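Local coordinates for protein pumilio homolog 23 (Arabidopsis thaliana, PDB 5WZJ) that binds RNA sequence-specifically through pumilio repeats that stack into a right-handed superhelix, here holding an 11-nucleotide RNA from its 18S rRNA target, at residues Ile331-Gly341 with Ser365-His376; Phe437-Ile448 with Val471-Ala480. All blocks are in the same frame, centred on the assembly; numbering follows the deposited sequence.

Interaction 1 of 2, residues Ile331-Gly341 with Ser365-His376; sequences ISHARDQEQMG and SLIAVSQRLQSH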
loop_
_atom_site.group_PDB
_atom_site.type_symbol
_atom_site.label_atom_id
_atom_site.label_comp_id
_atom_site.label_asym_id
_atom_site.label_seq_id
_atom_site.Cartn_x
_atom_site.Cartn_y
_atom_site.Cartn_z
ATOM N N ILE A 331 11.330 -8.140 -8.936
ATOM C CA ILE A 331 12.605 -7.680 -8.388
ATOM C C ILE A 331 12.572 -7.713 -6.863
ATOM O O ILE A 331 13.472 -8.263 -6.212
ATOM C CB ILE A 331 12.931 -6.268 -8.910
ATOM C CG1 ILE A 331 13.197 -6.280 -10.419
ATOM C CG2 ILE A 331 14.143 -5.693 -8.170
ATOM C CD1 ILE A 331 13.258 -4.882 -11.026
ATOM N N SER A 332 11.522 -7.128 -6.275
ATOM C CA SER A 332 11.456 -6.945 -4.825
ATOM C C SER A 332 11.482 -8.266 -4.079
ATOM O O SER A 332 11.851 -8.298 -2.900
ATOM C CB SER A 332 10.179 -6.194 -4.435
ATOM O OG SER A 332 10.101 -4.960 -5.101
ATOM N N HIS A 333 11.067 -9.356 -4.727
ATOM C CA HIS A 333 10.974 -10.645 -4.056
ATOM C C HIS A 333 12.003 -11.650 -4.554
ATOM O O HIS A 333 11.870 -12.846 -4.281
ATOM C CB HIS A 333 9.548 -11.185 -4.187
ATOM C CG HIS A 333 8.556 -10.358 -3.440
ATOM N ND1 HIS A 333 7.957 -9.243 -3.987
ATOM C CD2 HIS A 333 8.113 -10.437 -2.164
ATOM C CE1 HIS A 333 7.168 -8.683 -3.086
ATOM N NE2 HIS A 333 7.247 -9.385 -1.970
ATOM N N ALA A 334 13.041 -11.188 -5.253
ATOM C CA ALA A 334 14.119 -12.084 -5.653
ATOM C C ALA A 334 14.758 -12.728 -4.424
ATOM O O ALA A 334 14.772 -12.158 -3.331
ATOM C CB ALA A 334 15.168 -11.328 -6.472
ATOM N N ARG A 335 15.265 -13.947 -4.608
ATOM C CA ARG A 335 15.662 -14.789 -3.487
ATOM C C ARG A 335 17.169 -14.883 -3.271
ATOM O O ARG A 335 17.599 -15.002 -2.124
ATOM C CB ARG A 335 15.101 -16.210 -3.658
ATOM C CG ARG A 335 13.575 -16.340 -3.537
ATOM C CD ARG A 335 13.057 -15.637 -2.287
ATOM N NE ARG A 335 11.851 -16.267 -1.745
ATOM C CZ ARG A 335 10.611 -16.026 -2.173
ATOM N NH1 ARG A 335 10.386 -15.155 -3.174
ATOM N NH2 ARG A 335 9.589 -16.660 -1.602
ATOM N N ASP A 336 17.983 -14.826 -4.322
ATOM C CA ASP A 336 19.403 -15.129 -4.169
ATOM C C ASP A 336 20.237 -14.253 -5.096
ATOM O O ASP A 336 19.720 -13.494 -5.926
ATOM C CB ASP A 336 19.683 -16.624 -4.414
ATOM C CG ASP A 336 19.245 -17.101 -5.794
ATOM O OD1 ASP A 336 19.458 -16.388 -6.797
ATOM O OD2 ASP A 336 18.695 -18.217 -5.879
ATOM N N GLN A 337 21.554 -14.395 -4.959
ATOM C CA GLN A 337 22.473 -13.526 -5.674
ATOM C C GLN A 337 22.565 -13.880 -7.150
ATOM O O GLN A 337 22.894 -13.013 -7.967
ATOM C CB GLN A 337 23.845 -13.578 -5.000
ATOM C CG GLN A 337 23.738 -13.341 -3.493
ATOM C CD GLN A 337 25.082 -13.265 -2.787
ATOM O OE1 GLN A 337 26.045 -13.924 -3.182
ATOM N NE2 GLN A 337 25.149 -12.455 -1.733
ATOM N N GLU A 338 22.274 -15.132 -7.521
ATOM C CA GLU A 338 22.281 -15.466 -8.940
ATOM C C GLU A 338 21.176 -14.716 -9.670
ATOM O O GLU A 338 21.389 -14.183 -10.766
ATOM C CB GLU A 338 22.138 -16.974 -9.148
ATOM C CG GLU A 338 22.201 -17.374 -10.622
ATOM C CD GLU A 338 21.778 -18.820 -10.894
ATOM O OE1 GLU A 338 21.706 -19.634 -9.945
ATOM O OE2 GLU A 338 21.513 -19.142 -12.072
ATOM N N GLN A 339 19.992 -14.643 -9.062
ATOM C CA GLN A 339 18.910 -13.857 -9.643
ATOM C C GLN A 339 19.276 -12.380 -9.700
ATOM O O GLN A 339 19.008 -11.705 -10.701
ATOM C CB GLN A 339 17.622 -14.071 -8.838
ATOM C CG GLN A 339 17.032 -15.471 -9.026
ATOM C CD GLN A 339 15.959 -15.798 -8.014
ATOM O OE1 GLN A 339 15.803 -15.110 -6.996
ATOM N NE2 GLN A 339 15.208 -16.858 -8.284
ATOM N N MET A 340 19.897 -11.861 -8.641
ATOM C CA MET A 340 20.328 -10.468 -8.668
ATOM C C MET A 340 21.242 -10.196 -9.859
ATOM O O MET A 340 21.111 -9.164 -10.526
ATOM C CB MET A 340 21.034 -10.109 -7.365
ATOM C CG MET A 340 21.431 -8.653 -7.303
ATOM S SD MET A 340 19.976 -7.602 -7.093
ATOM C CE MET A 340 20.620 -6.045 -7.719
ATOM N N GLY A 341 22.161 -11.120 -10.151
ATOM C CA GLY A 341 23.042 -10.942 -11.294
ATOM C C GLY A 341 22.299 -10.954 -12.615
ATOM O O GLY A 341 22.593 -10.162 -13.513
ATOM N N SER A 365 13.274 -0.398 -7.335
ATOM C CA SER A 365 13.158 -1.751 -6.804
ATOM C C SER A 365 14.483 -2.491 -6.895
ATOM O O SER A 365 14.860 -3.211 -5.965
ATOM C CB SER A 365 12.060 -2.523 -7.546
ATOM O OG SER A 365 10.797 -1.900 -7.368
ATOM N N LEU A 366 15.190 -2.357 -8.018
ATOM C CA LEU A 366 16.444 -3.091 -8.175
ATOM C C LEU A 366 17.491 -2.600 -7.184
ATOM O O LEU A 366 18.182 -3.406 -6.542
ATOM C CB LEU A 366 16.951 -2.966 -9.612
ATOM C CG LEU A 366 18.096 -3.902 -9.980
ATOM C CD1 LEU A 366 17.670 -5.362 -9.826
ATOM C CD2 LEU A 366 18.606 -3.632 -11.402
ATOM N N ILE A 367 17.595 -1.287 -7.019
ATOM C CA ILE A 367 18.539 -0.733 -6.054
ATOM C C ILE A 367 18.209 -1.209 -4.644
ATOM O O ILE A 367 19.100 -1.602 -3.881
ATOM C CB ILE A 367 18.549 0.802 -6.151
ATOM C CG1 ILE A 367 19.092 1.234 -7.522
ATOM C CG2 ILE A 367 19.371 1.396 -5.018
ATOM C CD1 ILE A 367 18.976 2.711 -7.784
ATOM N N ALA A 368 16.924 -1.210 -4.283
ATOM C CA ALA A 368 16.543 -1.588 -2.925
ATOM C C ALA A 368 16.850 -3.053 -2.642
ATOM O O ALA A 368 17.273 -3.403 -1.534
ATOM C CB ALA A 368 15.058 -1.305 -2.696
ATOM N N VAL A 369 16.636 -3.931 -3.626
ATOM C CA VAL A 369 16.859 -5.348 -3.378
ATOM C C VAL A 369 18.343 -5.700 -3.393
ATOM O O VAL A 369 18.735 -6.692 -2.772
ATOM C CB VAL A 369 16.076 -6.214 -4.380
ATOM C CG1 VAL A 369 16.832 -6.342 -5.696
ATOM C CG2 VAL A 369 15.792 -7.583 -3.780
ATOM N N SER A 370 19.190 -4.925 -4.089
ATOM C CA SER A 370 20.630 -5.134 -3.948
ATOM C C SER A 370 21.044 -4.979 -2.492
ATOM O O SER A 370 21.839 -5.770 -1.965
ATOM C CB SER A 370 21.408 -4.153 -4.830
ATOM O OG SER A 370 21.690 -2.956 -4.137
ATOM N N GLN A 371 20.466 -3.988 -1.819
ATOM C CA GLN A 371 20.742 -3.751 -0.411
ATOM C C GLN A 371 20.313 -4.936 0.443
ATOM O O GLN A 371 21.041 -5.352 1.352
ATOM C CB GLN A 371 20.019 -2.480 0.007
ATOM C CG GLN A 371 20.435 -1.871 1.291
ATOM C CD GLN A 371 19.710 -0.565 1.490
ATOM O OE1 GLN A 371 18.796 -0.469 2.308
ATOM N NE2 GLN A 371 20.087 0.443 0.708
ATOM N N ARG A 372 19.140 -5.506 0.155
ATOM C CA ARG A 372 18.644 -6.611 0.967
ATOM C C ARG A 372 19.393 -7.901 0.672
ATOM O O ARG A 372 19.708 -8.669 1.588
ATOM C CB ARG A 372 17.142 -6.808 0.739
ATOM C CG ARG A 372 16.626 -8.136 1.272
ATOM C CD ARG A 372 15.102 -8.249 1.218
ATOM N NE ARG A 372 14.580 -8.550 -0.113
ATOM C CZ ARG A 372 14.602 -9.755 -0.676
ATOM N NH1 ARG A 372 15.146 -10.775 -0.032
ATOM N NH2 ARG A 372 14.077 -9.944 -1.891
ATOM N N LEU A 373 19.673 -8.170 -0.598
ATOM C CA LEU A 373 20.399 -9.381 -0.937
ATOM C C LEU A 373 21.909 -9.230 -0.775
ATOM O O LEU A 373 22.628 -10.227 -0.915
ATOM C CB LEU A 373 20.075 -9.802 -2.368
ATOM C CG LEU A 373 18.644 -10.244 -2.661
ATOM C CD1 LEU A 373 18.457 -10.392 -4.156
ATOM C CD2 LEU A 373 18.365 -11.557 -1.967
ATOM N N GLN A 374 22.394 -8.022 -0.494
ATOM C CA GLN A 374 23.821 -7.738 -0.325
ATOM C C GLN A 374 24.619 -8.183 -1.551
ATOM O O GLN A 374 25.584 -8.939 -1.466
ATOM C CB GLN A 374 24.353 -8.388 0.952
ATOM C CG GLN A 374 23.729 -7.832 2.227
ATOM C CD GLN A 374 23.884 -8.776 3.409
ATOM O OE1 GLN A 374 24.712 -9.687 3.385
ATOM N NE2 GLN A 374 23.077 -8.569 4.446
ATOM N N SER A 375 24.203 -7.683 -2.713
ATOM C CA SER A 375 24.835 -8.071 -3.961
ATOM C C SER A 375 24.661 -6.949 -4.976
ATOM O O SER A 375 23.582 -6.363 -5.073
ATOM C CB SER A 375 24.229 -9.389 -4.483
ATOM O OG SER A 375 24.770 -9.745 -5.738
ATOM N N HIS A 376 25.724 -6.654 -5.730
ATOM C CA HIS A 376 25.701 -5.626 -6.774
ATOM C C HIS A 376 25.360 -4.243 -6.222
ATOM O O HIS A 376 24.881 -3.379 -6.970
ATOM C CB HIS A 376 24.711 -5.976 -7.898
ATOM C CG HIS A 376 25.063 -7.220 -8.655
ATOM N ND1 HIS A 376 25.112 -8.463 -8.060
ATOM C CD2 HIS A 376 25.387 -7.410 -9.958
ATOM C CE1 HIS A 376 25.445 -9.368 -8.966
ATOM N NE2 HIS A 376 25.613 -8.756 -10.126
HETATM O O HOH W 1 13.353 -6.109 -1.399
#

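Interaction 2 of 2, residues Phe437-Ile448 with Val471-Ala480; sequences FKFSSDHIQPYI and VIEAFLASDA. With nucleotides of chain B.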
loop_
_atom_site.group_PDB
_atom_site.type_symbol
_atom_site.label_atom_id
_atom_site.label_comp_id
_atom_site.label_asym_id
_atom_site.label_seq_id
_atom_site.Cartn_x
_atom_site.Cartn_y
_atom_site.Cartn_z
ATOM N N PHE A 437 20.698 6.275 0.746
ATOM C CA PHE A 437 21.402 6.647 1.964
ATOM C C PHE A 437 21.353 5.566 3.033
ATOM O O PHE A 437 21.899 5.766 4.124
ATOM C CB PHE A 437 20.881 7.994 2.487
ATOM C CG PHE A 437 21.399 9.158 1.678
ATOM C CD1 PHE A 437 22.769 9.402 1.620
ATOM C CD2 PHE A 437 20.545 9.948 0.917
ATOM C CE1 PHE A 437 23.283 10.438 0.838
ATOM C CE2 PHE A 437 21.046 10.996 0.132
ATOM C CZ PHE A 437 22.417 11.236 0.091
ATOM N N LYS A 438 20.773 4.408 2.732
ATOM C CA LYS A 438 20.902 3.261 3.613
ATOM C C LYS A 438 22.081 2.365 3.251
ATOM O O LYS A 438 22.451 1.508 4.060
ATOM C CB LYS A 438 19.588 2.468 3.625
ATOM C CG LYS A 438 18.488 3.188 4.417
ATOM C CD LYS A 438 17.124 2.550 4.220
ATOM C CE LYS A 438 17.111 1.116 4.708
ATOM N NZ LYS A 438 15.905 0.385 4.217
ATOM N N PHE A 439 22.694 2.546 2.076
ATOM C CA PHE A 439 23.926 1.825 1.765
ATOM C C PHE A 439 25.069 2.280 2.679
ATOM O O PHE A 439 25.067 3.391 3.222
ATOM C CB PHE A 439 24.345 2.042 0.304
ATOM C CG PHE A 439 23.477 1.330 -0.712
ATOM C CD1 PHE A 439 23.672 -0.016 -0.999
ATOM C CD2 PHE A 439 22.486 2.016 -1.397
ATOM C CE1 PHE A 439 22.887 -0.667 -1.944
ATOM C CE2 PHE A 439 21.697 1.372 -2.348
ATOM C CZ PHE A 439 21.899 0.030 -2.623
ATOM N N SER A 440 26.052 1.398 2.839
ATOM C CA SER A 440 27.349 1.781 3.383
ATOM C C SER A 440 27.897 2.983 2.620
ATOM O O SER A 440 27.753 3.074 1.397
ATOM C CB SER A 440 28.323 0.598 3.285
ATOM O OG SER A 440 29.677 1.039 3.194
ATOM N N SER A 441 28.535 3.910 3.340
ATOM C CA SER A 441 29.044 5.116 2.679
ATOM C C SER A 441 30.091 4.798 1.619
ATOM O O SER A 441 30.276 5.606 0.698
ATOM C CB SER A 441 29.615 6.103 3.707
ATOM O OG SER A 441 30.807 5.611 4.289
ATOM N N ASP A 442 30.759 3.635 1.713
ATOM C CA ASP A 442 31.681 3.190 0.659
ATOM C C ASP A 442 31.025 3.160 -0.716
ATOM O O ASP A 442 31.709 3.303 -1.736
ATOM C CB ASP A 442 32.213 1.779 0.938
ATOM C CG ASP A 442 32.986 1.673 2.233
ATOM O OD1 ASP A 442 33.459 2.704 2.760
ATOM O OD2 ASP A 442 33.131 0.531 2.720
ATOM N N HIS A 443 29.715 2.926 -0.776
ATOM C CA HIS A 443 29.068 2.715 -2.063
ATOM C C HIS A 443 28.459 3.975 -2.645
ATOM O O HIS A 443 28.025 3.951 -3.803
ATOM C CB HIS A 443 27.967 1.649 -1.943
ATOM C CG HIS A 443 28.475 0.314 -1.495
ATOM N ND1 HIS A 443 29.652 -0.223 -1.965
ATOM C CD2 HIS A 443 27.977 -0.582 -0.609
ATOM C CE1 HIS A 443 29.852 -1.400 -1.398
ATOM N NE2 HIS A 443 28.849 -1.640 -0.571
ATOM N N ILE A 444 28.395 5.060 -1.876
ATOM C CA ILE A 444 27.558 6.186 -2.265
ATOM C C ILE A 444 28.296 7.505 -2.093
ATOM O O ILE A 444 27.665 8.547 -1.879
ATOM C CB ILE A 444 26.246 6.188 -1.453
ATOM C CG1 ILE A 444 26.564 6.257 0.038
ATOM C CG2 ILE A 444 25.425 4.923 -1.774
ATOM C CD1 ILE A 444 25.365 6.553 0.931
ATOM N N GLN A 445 29.628 7.487 -2.196
ATOM C CA GLN A 445 30.377 8.740 -2.089
ATOM C C GLN A 445 29.887 9.827 -3.050
ATOM O O GLN A 445 29.768 10.984 -2.614
ATOM C CB GLN A 445 31.881 8.461 -2.264
ATOM C CG GLN A 445 32.473 7.732 -1.047
ATOM C CD GLN A 445 32.404 8.581 0.216
ATOM O OE1 GLN A 445 33.036 9.636 0.285
ATOM N NE2 GLN A 445 31.628 8.139 1.217
ATOM N N PRO A 446 29.572 9.549 -4.319
ATOM C CA PRO A 446 29.041 10.625 -5.175
ATOM C C PRO A 446 27.759 11.247 -4.634
ATOM O O PRO A 446 27.542 12.453 -4.817
ATOM C CB PRO A 446 28.790 9.921 -6.517
ATOM C CG PRO A 446 29.633 8.686 -6.485
ATOM C CD PRO A 446 29.707 8.275 -5.055
ATOM N N TYR A 447 26.903 10.463 -3.966
ATOM C CA TYR A 447 25.651 11.020 -3.456
ATOM C C TYR A 447 25.898 11.893 -2.237
ATOM O O TYR A 447 25.297 12.966 -2.106
ATOM C CB TYR A 447 24.661 9.898 -3.114
ATOM C CG TYR A 447 24.300 9.050 -4.301
ATOM C CD1 TYR A 447 25.119 7.988 -4.687
ATOM C CD2 TYR A 447 23.152 9.309 -5.051
ATOM C CE1 TYR A 447 24.803 7.200 -5.768
ATOM C CE2 TYR A 447 22.828 8.519 -6.159
ATOM C CZ TYR A 447 23.665 7.460 -6.505
ATOM O OH TYR A 447 23.376 6.651 -7.588
ATOM N N ILE A 448 26.774 11.439 -1.331
ATOM C CA ILE A 448 27.098 12.219 -0.137
ATOM C C ILE A 448 27.755 13.537 -0.528
ATOM O O ILE A 448 27.423 14.605 0.010
ATOM C CB ILE A 448 28.005 11.407 0.805
ATOM C CG1 ILE A 448 27.254 10.210 1.387
ATOM C CG2 ILE A 448 28.540 12.288 1.928
ATOM C CD1 ILE A 448 28.169 9.155 2.003
ATOM N N VAL A 471 14.700 12.791 2.216
ATOM C CA VAL A 471 16.053 12.526 1.724
ATOM C C VAL A 471 17.086 13.022 2.731
ATOM O O VAL A 471 18.015 12.293 3.110
ATOM C CB VAL A 471 16.259 13.166 0.334
ATOM C CG1 VAL A 471 17.683 12.898 -0.184
ATOM C CG2 VAL A 471 15.238 12.606 -0.673
ATOM N N ILE A 472 16.933 14.275 3.180
ATOM C CA ILE A 472 17.840 14.837 4.183
ATOM C C ILE A 472 17.873 13.973 5.442
ATOM O O ILE A 472 18.947 13.689 5.993
ATOM C CB ILE A 472 17.440 16.294 4.490
ATOM C CG1 ILE A 472 17.757 17.175 3.274
ATOM C CG2 ILE A 472 18.165 16.815 5.748
ATOM C CD1 ILE A 472 17.296 18.600 3.439
ATOM N N GLU A 473 16.704 13.503 5.898
ATOM C CA GLU A 473 16.656 12.714 7.124
ATOM C C GLU A 473 17.331 11.366 6.938
ATOM O O GLU A 473 17.985 10.862 7.858
ATOM C CB GLU A 473 15.203 12.539 7.588
ATOM C CG GLU A 473 14.603 13.824 8.163
ATOM C CD GLU A 473 13.091 13.761 8.318
ATOM O OE1 GLU A 473 12.530 12.642 8.398
ATOM O OE2 GLU A 473 12.465 14.836 8.345
ATOM N N ALA A 474 17.189 10.765 5.756
ATOM C CA ALA A 474 17.888 9.512 5.497
ATOM C C ALA A 474 19.401 9.723 5.498
ATOM O O ALA A 474 20.151 8.886 6.017
ATOM C CB ALA A 474 17.419 8.914 4.165
ATOM N N PHE A 475 19.869 10.832 4.914
ATOM C CA PHE A 475 21.293 11.162 4.987
ATOM C C PHE A 475 21.753 11.351 6.431
ATOM O O PHE A 475 22.813 10.855 6.821
ATOM C CB PHE A 475 21.584 12.422 4.171
ATOM C CG PHE A 475 22.923 13.054 4.475
ATOM C CD1 PHE A 475 24.098 12.467 4.038
ATOM C CD2 PHE A 475 22.994 14.266 5.153
ATOM C CE1 PHE A 475 25.333 13.060 4.299
ATOM C CE2 PHE A 475 24.224 14.871 5.414
ATOM C CZ PHE A 475 25.394 14.252 4.998
ATOM N N LEU A 476 20.977 12.080 7.233
ATOM C CA LEU A 476 21.341 12.282 8.636
ATOM C C LEU A 476 21.427 10.966 9.404
ATOM O O LEU A 476 22.223 10.848 10.349
ATOM C CB LEU A 476 20.338 13.231 9.298
ATOM C CG LEU A 476 20.435 14.678 8.787
ATOM C CD1 LEU A 476 19.485 15.567 9.556
ATOM C CD2 LEU A 476 21.864 15.204 8.932
ATOM N N ALA A 477 20.633 9.965 9.015
ATOM C CA ALA A 477 20.692 8.651 9.642
ATOM C C ALA A 477 21.722 7.726 9.009
ATOM O O ALA A 477 21.917 6.621 9.513
ATOM C CB ALA A 477 19.312 7.978 9.583
ATOM N N SER A 478 22.372 8.133 7.918
ATOM C CA SER A 478 23.308 7.262 7.219
ATOM C C SER A 478 24.598 7.127 8.023
ATOM O O SER A 478 24.776 7.755 9.066
ATOM C CB SER A 478 23.612 7.819 5.828
ATOM O OG SER A 478 24.411 8.990 5.932
ATOM N N ASP A 479 25.543 6.323 7.530
ATOM C CA ASP A 479 26.867 6.349 8.138
ATOM C C ASP A 479 27.840 7.254 7.369
ATOM O O ASP A 479 29.047 7.003 7.360
ATOM C CB ASP A 479 27.430 4.933 8.316
ATOM C CG ASP A 479 27.828 4.279 7.013
ATOM O OD1 ASP A 479 27.341 4.715 5.958
ATOM O OD2 ASP A 479 28.627 3.316 7.047
ATOM N N ALA A 480 27.336 8.311 6.730
ATOM C CA ALA A 480 28.229 9.384 6.295
ATOM C C ALA A 480 28.955 9.971 7.506
ATOM O O ALA A 480 28.515 9.831 8.651
ATOM C CB ALA A 480 27.444 10.474 5.568
ATOM P P G B 2 0.492 12.530 10.349
ATOM O OP1 G B 2 -0.791 12.314 9.633
ATOM O OP2 G B 2 1.074 11.447 11.179
ATOM O "O5'" G B 2 1.556 12.919 9.229
ATOM C "C5'" G B 2 1.529 14.196 8.607
ATOM C "C4'" G B 2 2.657 14.337 7.613
ATOM O "O4'" G B 2 3.931 14.336 8.294
ATOM C "C3'" G B 2 2.772 13.222 6.586
ATOM O "O3'" G B 2 1.904 13.477 5.493
ATOM C "C2'" G B 2 4.256 13.236 6.196
ATOM O "O2'" G B 2 4.476 14.093 5.082
ATOM C "C1'" G B 2 4.931 13.851 7.436
ATOM N N9 G B 2 5.820 12.936 8.177
ATOM C C8 G B 2 5.547 11.848 8.982
ATOM N N7 G B 2 6.631 11.297 9.483
ATOM C C5 G B 2 7.675 12.073 8.976
ATOM C C6 G B 2 9.085 11.988 9.145
ATOM O O6 G B 2 9.729 11.169 9.804
ATOM N N1 G B 2 9.759 12.985 8.440
ATOM C C2 G B 2 9.162 13.941 7.662
ATOM N N2 G B 2 9.969 14.822 7.062
ATOM N N3 G B 2 7.851 14.043 7.497
ATOM C C4 G B 2 7.184 13.083 8.176
HETATM O O HOH W 2 19.818 6.278 6.349
HETATM O O HOH W 3 24.145 4.584 5.464
#

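Interaction 1 of 2, residues Ile331-Gly341 with Ser365-His376
Met340 is the knob of this contact, pushed from helix 337-347 into a hole on helix 360-373 made by Leu366, Val369, Ser370 and Leu373. Its CG stands opposite the backbone N (chi1 -177°), and a bend at the next bond carries the sulfur past Val369, with SD 3.7 Å from Val369 CG1. The methyl group finishes the reach, Met340 CE lying 3.5 Å from Ser370 CB and close to Leu366 CD1. The His376 ring lies with one face over the backbone carbonyl carbon of Met340, while its ND1 shares a hydrogen bond with Ser375 OG at 2.7 Å. Ile331 fills the other end: its CG2 branch drops onto the backbone of Ser365 and Leu366 and meets Val369 CG1.

Arg372, bent at chi3 (78°), swings its guanidinium back to the turn after helix 323-332, where a single nitrogen, NH2, donates twice: to Ala334 O at 2.7 Å, in the carbonyl plane, and to Ser332 O at 2.9 Å, from above that carbonyl's plane. A water accepts a hydrogen bond from Arg372 NE and donates one to Ser332 O. Leu373 CG lies off one guanidinium face, toward its rim, and CD2 reaches the Arg335 carbonyl. Asp336 and Gln339 form a capping box that starts helix 337-347.

Segment 331-341, within pumilio repeat 6, is thus joined to helix 360-373 by an apolar core beside the two hydrogen bonds of Arg372 NH2. These bonds and the water's satisfy carbonyls at the turn and probably fix its course.

Interaction 2 of 2, residues Phe437-Ile448 with Val471-Ala480
Phe437 lays its ring against the end of helix 468-477, and Phe475 covers one face of it. Phe475 CB sits 4.0 Å from the centroid of the Phe437 ring, only 5° off the normal, a CH-pi contact over the centre. Beyond that carbon the Phe475 ring turns an edge toward the same face in an offset edge-to-face pair, planes at 70°. With Phe475 CG opposite its own backbone N, the ring is carried along toward Ile448, whose CG2 lies 4.1 Å from Phe475 CE1. Val471 CG1 meets the Phe437 ring at its edge, and Ala474 CB touches Phe437 CB. At the end of this apolar row Ile448 CD1 reaches Ala480 CB.

The polar side is looser and depends on water. One water bridges Phe437 O and Ala474 O; another lies among Phe437 O, Phe439 O and Asp479 N, accepting from that amide. The direct link is weak: Ser441 N donates to OD1 of the exposed Asp479, 3.0 Å away, with the bond bent to 125°. Ser478 holds its turn more firmly: its OG donates to Phe475 O at 2.6 Å, tying back to the last turn of the helix, and accepts from Ala480 N, an ST turn.

Glu473, on the same helix but not part of this packing, grips the Watson-Crick edge of G2 of chain B: N1 donates to Glu473 OE1 and N2 to Glu473 OE2. Lys511 and Thr508 engage that carboxylate too. Around the contact, helix 427-436 packs on Val471 through Cys430 and Leu433, and helix 482-490 lies against Ile448 and Phe475.

How the interactions relate
Interaction 1 comes first along the chain and closes before interaction 2 opens; their centres are 19 Å apart, on the same side of the chain's centre and within one PUF repeat domain. They meet directly at helix 360-373, where Gln371 OE1 lies 3.3 Å from Lys438 CB and the Phe439 ring reaches Ser370 and Ile367. Gln371 also bonds through NE2 to Gly435 O, at the end of helix 427-436. Helix 377-388 touches both contacts, through Met340 on one and Tyr447 on the other. Together they span the helices between pumilio repeats 6 and 7, consistent with a continuous superhelix that presents Glu473 to the RNA.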